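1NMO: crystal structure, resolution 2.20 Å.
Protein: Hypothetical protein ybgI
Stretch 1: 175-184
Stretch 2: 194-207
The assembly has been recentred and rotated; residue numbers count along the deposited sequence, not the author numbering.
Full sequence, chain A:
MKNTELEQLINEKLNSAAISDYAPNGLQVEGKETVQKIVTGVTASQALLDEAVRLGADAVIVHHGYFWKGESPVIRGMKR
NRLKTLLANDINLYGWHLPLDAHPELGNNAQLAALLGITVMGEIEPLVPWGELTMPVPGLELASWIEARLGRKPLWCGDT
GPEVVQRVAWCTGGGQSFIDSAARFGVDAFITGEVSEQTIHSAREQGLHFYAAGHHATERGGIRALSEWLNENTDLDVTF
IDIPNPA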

ATOM      1  N   GLY A 175      13.431  -4.770  30.221  1.00 15.65           N
ATOM      2  CA  GLY A 175      13.205  -4.430  31.614  1.00 13.14           C
ATOM      3  C   GLY A 175      11.748  -4.293  32.022  1.00 13.38           C
ATOM      4  O   GLY A 175      11.463  -3.802  33.095  1.00 11.25           O
ATOM      5  N   GLN A 176      10.810  -4.761  31.197  1.00 13.80           N
ATOM      6  CA  GLN A 176       9.395  -4.596  31.501  1.00 14.59           C
ATOM      7  C   GLN A 176       8.992  -5.118  32.841  1.00 15.39           C
ATOM      8  O   GLN A 176       7.980  -4.701  33.387  1.00 14.36           O
ATOM      9  N   SER A 177       9.698  -6.133  33.339  1.00 16.97           N
ATOM     10  CA  SER A 177       9.195  -6.724  34.577  1.00 17.79           C
ATOM     11  C   SER A 177       9.463  -5.835  35.786  1.00 18.17           C
ATOM     12  O   SER A 177       8.987  -6.122  36.906  1.00 19.11           O
ATOM     13  N   PHE A 178      10.170  -4.719  35.554  1.00 16.84           N
ATOM     14  CA  PHE A 178      10.517  -3.822  36.654  1.00 15.94           C
ATOM     15  C   PHE A 178       9.447  -2.774  36.814  1.00 16.55           C
ATOM     16  O   PHE A 178       9.529  -1.903  37.664  1.00 16.61           O
ATOM     17  N   ILE A 179       8.426  -2.830  35.975  1.00 14.67           N
ATOM     18  CA  ILE A 179       7.416  -1.842  36.116  1.00 13.30           C
ATOM     19  C   ILE A 179       6.702  -1.769  37.473  1.00 14.83           C
ATOM     20  O   ILE A 179       6.349  -0.654  37.947  1.00 12.93           O
ATOM     21  N   ASP A 180       6.478  -2.910  38.134  1.00 15.61           N
ATOM     22  CA  ASP A 180       5.737  -2.844  39.383  1.00 17.23           C
ATOM     23  C   ASP A 180       6.593  -2.216  40.461  1.00 18.95           C
ATOM     24  O   ASP A 180       6.119  -1.350  41.217  1.00 18.69           O
ATOM     25  N   SER A 181       7.855  -2.628  40.527  1.00 17.97           N
ATOM     26  CA  SER A 181       8.671  -2.047  41.529  1.00 18.89           C
ATOM     27  C   SER A 181       8.798  -0.519  41.267  1.00 18.61           C
ATOM     28  O   SER A 181       8.936   0.248  42.218  1.00 19.21           O
ATOM     29  N   ALA A 182       8.737  -0.046  40.021  1.00 16.43           N
ATOM     30  CA  ALA A 182       8.817   1.417  39.823  1.00 15.16           C
ATOM     31  C   ALA A 182       7.544   2.026  40.288  1.00 14.54           C
ATOM     32  O   ALA A 182       7.564   3.075  40.835  1.00 14.74           O
ATOM     33  N   ALA A 183       6.393   1.412  40.032  1.00 16.91           N
ATOM     34  CA  ALA A 183       5.131   1.993  40.505  1.00 17.78           C
ATOM     35  C   ALA A 183       5.116   2.206  42.063  1.00 18.88           C
ATOM     36  O   ALA A 183       4.630   3.216  42.601  1.00 18.63           O
ATOM     37  N   ARG A 184       5.579   1.193  42.781  1.00 20.15           N
ATOM     38  CA  ARG A 184       5.643   1.232  44.224  1.00 21.23           C
ATOM     39  C   ARG A 184       6.505   2.448  44.586  1.00 21.27           C
ATOM     40  O   ARG A 184       6.095   3.271  45.377  1.00 21.58           O
ATOM     41  N   GLU A 194      11.143  -3.666  25.836  1.00 14.95           N
ATOM     42  CA  GLU A 194      10.114  -4.597  25.407  1.00 15.18           C
ATOM     43  C   GLU A 194       8.873  -4.486  26.280  1.00 15.15           C
ATOM     44  O   GLU A 194       8.855  -3.748  27.280  1.00 15.18           O
ATOM     45  N   VAL A 195       7.837  -5.237  25.891  1.00 15.21           N
ATOM     46  CA  VAL A 195       6.575  -5.261  26.597  1.00 14.76           C
ATOM     47  C   VAL A 195       6.035  -6.709  26.631  1.00 17.58           C
ATOM     48  O   VAL A 195       6.241  -7.486  25.675  1.00 18.39           O
ATOM     49  N   SER A 196       5.404  -7.092  27.751  1.00 16.34           N
ATOM     50  CA  SER A 196       4.766  -8.392  27.795  1.00 16.00           C
ATOM     51  C   SER A 196       3.269  -8.199  28.081  1.00 15.93           C
ATOM     52  O   SER A 196       2.747  -7.053  28.332  1.00 14.78           O
ATOM     53  N   GLU A 197       2.545  -9.303  28.015  1.00 14.14           N
ATOM     54  CA  GLU A 197       1.091  -9.201  28.231  1.00 12.99           C
ATOM     55  C   GLU A 197       0.795  -8.543  29.593  1.00 14.16           C
ATOM     56  O   GLU A 197      -0.025  -7.644  29.718  1.00 14.00           O
ATOM     57  N   GLN A 198       1.513  -8.938  30.622  1.00 14.13           N
ATOM     58  CA  GLN A 198       1.151  -8.427  31.925  1.00 16.84           C
ATOM     59  C   GLN A 198       1.478  -6.971  32.199  1.00 16.12           C
ATOM     60  O   GLN A 198       0.829  -6.350  33.037  1.00 14.81           O
ATOM     61  N   THR A 199       2.537  -6.476  31.537  1.00 15.84           N
ATOM     62  CA  THR A 199       3.026  -5.097  31.638  1.00 15.18           C
ATOM     63  C   THR A 199       1.883  -4.079  31.463  1.00 17.06           C
ATOM     64  O   THR A 199       1.794  -3.060  32.183  1.00 17.60           O
ATOM     65  N   ILE A 200       1.036  -4.302  30.454  1.00 16.88           N
ATOM     66  CA  ILE A 200      -0.113  -3.417  30.197  1.00 16.96           C
ATOM     67  C   ILE A 200      -1.113  -3.270  31.388  1.00 17.06           C
ATOM     68  O   ILE A 200      -1.672  -2.192  31.643  1.00 16.45           O
ATOM     69  N   HIS A 201      -1.367  -4.350  32.104  1.00 15.91           N
ATOM     70  CA  HIS A 201      -2.297  -4.238  33.252  1.00 16.25           C
ATOM     71  C   HIS A 201      -1.580  -3.466  34.370  1.00 16.61           C
ATOM     72  O   HIS A 201      -2.205  -2.777  35.229  1.00 15.95           O
ATOM     73  N   SER A 202      -0.265  -3.620  34.425  1.00 16.38           N
ATOM     74  CA  SER A 202       0.455  -2.865  35.460  1.00 17.83           C
ATOM     75  C   SER A 202       0.377  -1.377  35.184  1.00 16.70           C
ATOM     76  O   SER A 202       0.134  -0.612  36.097  1.00 18.85           O
ATOM     77  N   ALA A 203       0.552  -0.969  33.926  1.00 16.20           N
ATOM     78  CA  ALA A 203       0.514   0.442  33.547  1.00 15.58           C
ATOM     79  C   ALA A 203      -0.820   1.018  33.891  1.00 16.95           C
ATOM     80  O   ALA A 203      -0.924   2.096  34.554  1.00 16.94           O
ATOM     81  N   ARG A 204      -1.852   0.283  33.454  1.00 15.71           N
ATOM     82  CA  ARG A 204      -3.223   0.685  33.672  1.00 16.62           C
ATOM     83  C   ARG A 204      -3.672   0.733  35.154  1.00 16.50           C
ATOM     84  O   ARG A 204      -4.232   1.730  35.592  1.00 16.52           O
ATOM     85  N   GLU A 205      -3.431  -0.351  35.890  1.00 16.46           N
ATOM     86  CA  GLU A 205      -3.888  -0.473  37.264  1.00 15.82           C
ATOM     87  C   GLU A 205      -3.148   0.325  38.312  1.00 16.30           C
ATOM     88  O   GLU A 205      -3.650   0.534  39.430  1.00 15.60           O
ATOM     89  N   GLN A 206      -1.962   0.800  37.953  1.00 17.57           N
ATOM     90  CA  GLN A 206      -1.183   1.618  38.877  1.00 18.70           C
ATOM     91  C   GLN A 206      -1.082   3.059  38.385  1.00 19.35           C
ATOM     92  O   GLN A 206      -0.373   3.853  38.988  1.00 20.64           O
ATOM     93  N   GLY A 207      -1.798   3.415  37.309  1.00 19.10           N
ATOM     94  CA  GLY A 207      -1.771   4.810  36.855  1.00 19.05           C
ATOM     95  C   GLY A 207      -0.477   5.474  36.337  1.00 19.04           C
ATOM     96  O   GLY A 207      -0.196   6.656  36.590  1.00 17.78           O
TER

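How do the two stretches lie against each other? Helix 179-184 and helix 197-205 run nearly parallel, 12° apart in their N-to-C directions, and their axes come no closer than 10.0 Å. Side chains span the gap. From stretch 1, Gln176, Ile179 and Ala183 send their CA-to-CB bonds toward the partner; from stretch 2, Ser202 and Gln206 do the same. On other faces, residues such as Ser181 and Ile200 have CA-to-CB bonds that point away, and they take no part.

What fills the apolar space between the helices? Ile179 does most of this work. With chi1 and chi2 both t, its side chain is extended and reaches across to the backbone and side chains of one helical face. Its CG2 lies 3.7 Å from Ser202 CB, while its CD1 sits 4.0 Å from Thr199 O and 4.3 Å from Ala203 CB. Thr199, Ser202 and Ala203 lie within about one turn of each other, so a single isoleucine can touch all three. Ala183, one turn further along, has only a methyl to offer and faces Gln206, whose extended m, t side chain covers this end of the contact.

Which polar pair ties the helices together directly? Ser202 OG donates a hydrogen bond to Asp180 OD1 at 2.8 Å. Both residues have chi1 in the m well. The CA-to-CB bond of Asp180 points sideways, yet the end of its side chain comes nearer the partner, and the CA-to-CB bond of Ser202 points toward stretch 1, so the short serine and the carboxylate meet between backbones whose CA atoms are 6.6 Å apart. This buried serine hydroxyl thereby gains an acceptor on the facing helix.

How is the contact organised at the start of helix 197-205? Gln176 is covered more extensively than any other residue here, lying over the segment from Glu194 to Ser196 and reaching Thr199, where its CB is 3.5 Å from Thr199 OG1. Its CG is 3.4 Å from Val195 CA; the CA-to-CB bond of Val195 points away, so the glutamine packs on backbone there. Thr199, with chi1 m, also serves its own stretch: its OG1 accepts a hydrogen bond from Ser196 N at 2.9 Å. A water extends this polar network across the contact, donating to Gln176 O at 2.8 Å and hydrogen-bonding with Thr199 OG1 at 3.1 Å. The threonine hydroxyl thus joins a bond from the backbone N of Ser196 to a water bridge between the two stretches.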

ATOM      1  CB  GLN A 176       8.451  -5.421  30.593  1.00 15.74           C
ATOM      2  CG  GLN A 176       8.760  -5.763  29.169  1.00 15.93           C
ATOM      3  CD  GLN A 176       9.807  -6.843  28.946  1.00 15.36           C
ATOM      4  OE1 GLN A 176      10.990  -6.557  29.107  1.00 16.08           O
ATOM      5  NE2 GLN A 176       9.386  -8.081  28.520  1.00 15.12           N
ATOM      6  CB  SER A 177       9.773  -8.153  34.745  1.00 16.73           C
ATOM      7  OG  SER A 177      11.156  -8.095  35.007  1.00 20.60           O
ATOM      8  CB  PHE A 178      11.852  -3.142  36.351  1.00 15.28           C
ATOM      9  CG  PHE A 178      13.041  -4.032  36.573  1.00 14.30           C
ATOM     10  CD1 PHE A 178      13.282  -4.583  37.855  1.00 14.59           C
ATOM     11  CD2 PHE A 178      13.961  -4.274  35.542  1.00 13.84           C
ATOM     12  CE1 PHE A 178      14.413  -5.354  38.098  1.00 14.56           C
ATOM     13  CE2 PHE A 178      15.103  -5.044  35.767  1.00 12.21           C
ATOM     14  CZ  PHE A 178      15.354  -5.588  37.010  1.00 13.57           C
ATOM     15  CB  ILE A 179       6.369  -1.973  35.000  1.00 12.35           C
ATOM     16  CG1 ILE A 179       5.398  -0.786  35.102  1.00 11.68           C
ATOM     17  CG2 ILE A 179       5.601  -3.332  35.091  1.00 11.03           C
ATOM     18  CD1 ILE A 179       4.473  -0.568  33.801  1.00  8.27           C
ATOM     19  CB  ASP A 180       5.300  -4.196  39.848  1.00 18.38           C
ATOM     20  CG  ASP A 180       4.200  -4.790  38.993  1.00 20.41           C
ATOM     21  OD1 ASP A 180       3.472  -4.052  38.263  1.00 18.67           O
ATOM     22  OD2 ASP A 180       4.087  -6.045  39.090  1.00 23.98           O
ATOM     23  CB  SER A 181      10.011  -2.761  41.563  1.00 17.59           C
ATOM     24  OG  SER A 181      10.970  -1.860  41.111  1.00 20.53           O
ATOM     25  CB  ALA A 182       9.033   1.779  38.376  1.00 11.71           C
ATOM     26  CB  ALA A 183       3.949   1.064  40.089  1.00 18.00           C
ATOM     27  CB  ARG A 184       6.314  -0.041  44.719  1.00 23.51           C
ATOM     28  CG  ARG A 184       5.713  -0.678  45.951  1.00 26.58           C
ATOM     29  CD  ARG A 184       5.197  -2.024  45.549  1.00 30.69           C
ATOM     30  NE  ARG A 184       6.304  -2.882  45.076  1.00 34.78           N
ATOM     31  CZ  ARG A 184       6.210  -3.763  44.063  1.00 35.44           C
ATOM     32  NH1 ARG A 184       5.035  -3.880  43.403  1.00 36.50           N
ATOM     33  NH2 ARG A 184       7.259  -4.550  43.724  1.00 34.22           N
ATOM     34  CB  GLU A 194      10.662  -6.011  25.500  1.00 12.65           C
ATOM     35  CG  GLU A 194      12.032  -6.185  25.011  1.00 13.56           C
ATOM     36  CD  GLU A 194      12.313  -7.657  24.746  1.00 15.89           C
ATOM     37  OE1 GLU A 194      11.412  -8.449  25.120  1.00 18.51           O
ATOM     38  OE2 GLU A 194      13.407  -8.037  24.174  1.00 15.38           O
ATOM     39  CB  VAL A 195       5.535  -4.309  25.915  1.00 13.50           C
ATOM     40  CG1 VAL A 195       5.071  -4.881  24.568  1.00 17.16           C
ATOM     41  CG2 VAL A 195       4.314  -4.063  26.818  1.00 12.46           C
ATOM     42  CB  SER A 196       5.398  -9.314  28.829  1.00 15.39           C
ATOM     43  OG  SER A 196       6.739  -9.584  28.433  1.00 17.16           O
ATOM     44  CB  GLU A 197       0.499 -10.642  28.155  1.00 11.62           C
ATOM     45  CG  GLU A 197      -1.058 -10.826  28.136  1.00 12.97           C
ATOM     46  CD  GLU A 197      -1.675 -10.660  29.515  1.00 13.84           C
ATOM     47  OE1 GLU A 197      -0.913 -10.950  30.468  1.00 12.44           O
ATOM     48  OE2 GLU A 197      -2.877 -10.242  29.640  1.00 13.44           O
ATOM     49  CB  GLN A 198       1.801  -9.318  32.956  1.00 18.93           C
ATOM     50  CG  GLN A 198       3.304  -9.213  32.894  1.00 24.33           C
ATOM     51  CD  GLN A 198       3.922 -10.369  33.602  1.00 29.74           C
ATOM     52  OE1 GLN A 198       3.799 -10.495  34.876  1.00 32.52           O
ATOM     53  NE2 GLN A 198       4.566 -11.277  32.815  1.00 29.82           N
ATOM     54  CB  THR A 199       4.050  -4.781  30.514  1.00 14.77           C
ATOM     55  OG1 THR A 199       4.964  -5.883  30.305  1.00 14.27           O
ATOM     56  CG2 THR A 199       4.842  -3.521  30.893  1.00 13.24           C
ATOM     57  CB  ILE A 200      -0.904  -3.938  28.932  1.00 16.05           C
ATOM     58  CG1 ILE A 200       0.006  -3.884  27.712  1.00 15.44           C
ATOM     59  CG2 ILE A 200      -2.095  -3.052  28.668  1.00 15.60           C
ATOM     60  CD1 ILE A 200       0.519  -2.501  27.469  1.00 17.88           C
ATOM     61  CB  HIS A 201      -2.691  -5.654  33.760  1.00 15.81           C
ATOM     62  CG  HIS A 201      -3.184  -6.561  32.673  1.00 16.09           C
ATOM     63  ND1 HIS A 201      -4.202  -6.193  31.816  1.00 18.08           N
ATOM     64  CD2 HIS A 201      -2.738  -7.764  32.229  1.00 17.03           C
ATOM     65  CE1 HIS A 201      -4.363  -7.131  30.888  1.00 17.14           C
ATOM     66  NE2 HIS A 201      -3.485  -8.092  31.117  1.00 17.75           N
ATOM     67  CB  SER A 202       1.923  -3.281  35.530  1.00 15.98           C
ATOM     68  OG  SER A 202       2.029  -4.649  35.908  1.00 18.45           O
ATOM     69  CB  ALA A 203       0.736   0.588  32.057  1.00 15.99           C
ATOM     70  CB  ARG A 204      -4.181  -0.259  32.903  1.00 15.80           C
ATOM     71  CG  ARG A 204      -4.246  -0.023  31.399  1.00 15.91           C
ATOM     72  CD  ARG A 204      -5.071  -1.187  30.685  1.00 15.00           C
ATOM     73  NE  ARG A 204      -5.090  -1.018  29.212  1.00 15.76           N
ATOM     74  CZ  ARG A 204      -5.608  -1.938  28.386  1.00 16.40           C
ATOM     75  NH1 ARG A 204      -6.129  -3.064  28.900  1.00 13.69           N
ATOM     76  NH2 ARG A 204      -5.655  -1.740  27.044  1.00 17.21           N
ATOM     77  CB  GLU A 205      -3.952  -1.953  37.625  1.00 14.48           C
ATOM     78  CG  GLU A 205      -5.192  -2.623  36.942  1.00 15.31           C
ATOM     79  CD  GLU A 205      -5.224  -4.171  37.154  1.00 18.20           C
ATOM     80  OE1 GLU A 205      -4.969  -4.674  38.279  1.00 19.64           O
ATOM     81  OE2 GLU A 205      -5.482  -4.918  36.185  1.00 18.15           O
ATOM     82  CB  GLN A 206       0.202   0.984  39.161  1.00 17.48           C
ATOM     83  CG  GLN A 206       0.088  -0.312  40.029  1.00 17.92           C
ATOM     84  CD  GLN A 206       1.364  -1.244  40.004  1.00 20.21           C
ATOM     85  OE1 GLN A 206       2.109  -1.307  38.999  1.00 22.99           O
ATOM     86  NE2 GLN A 206       1.571  -2.009  41.087  1.00 22.14           N
TER
HETATM   87  O   HOH W   1       5.679  -6.337  33.254  1.00 10.93           O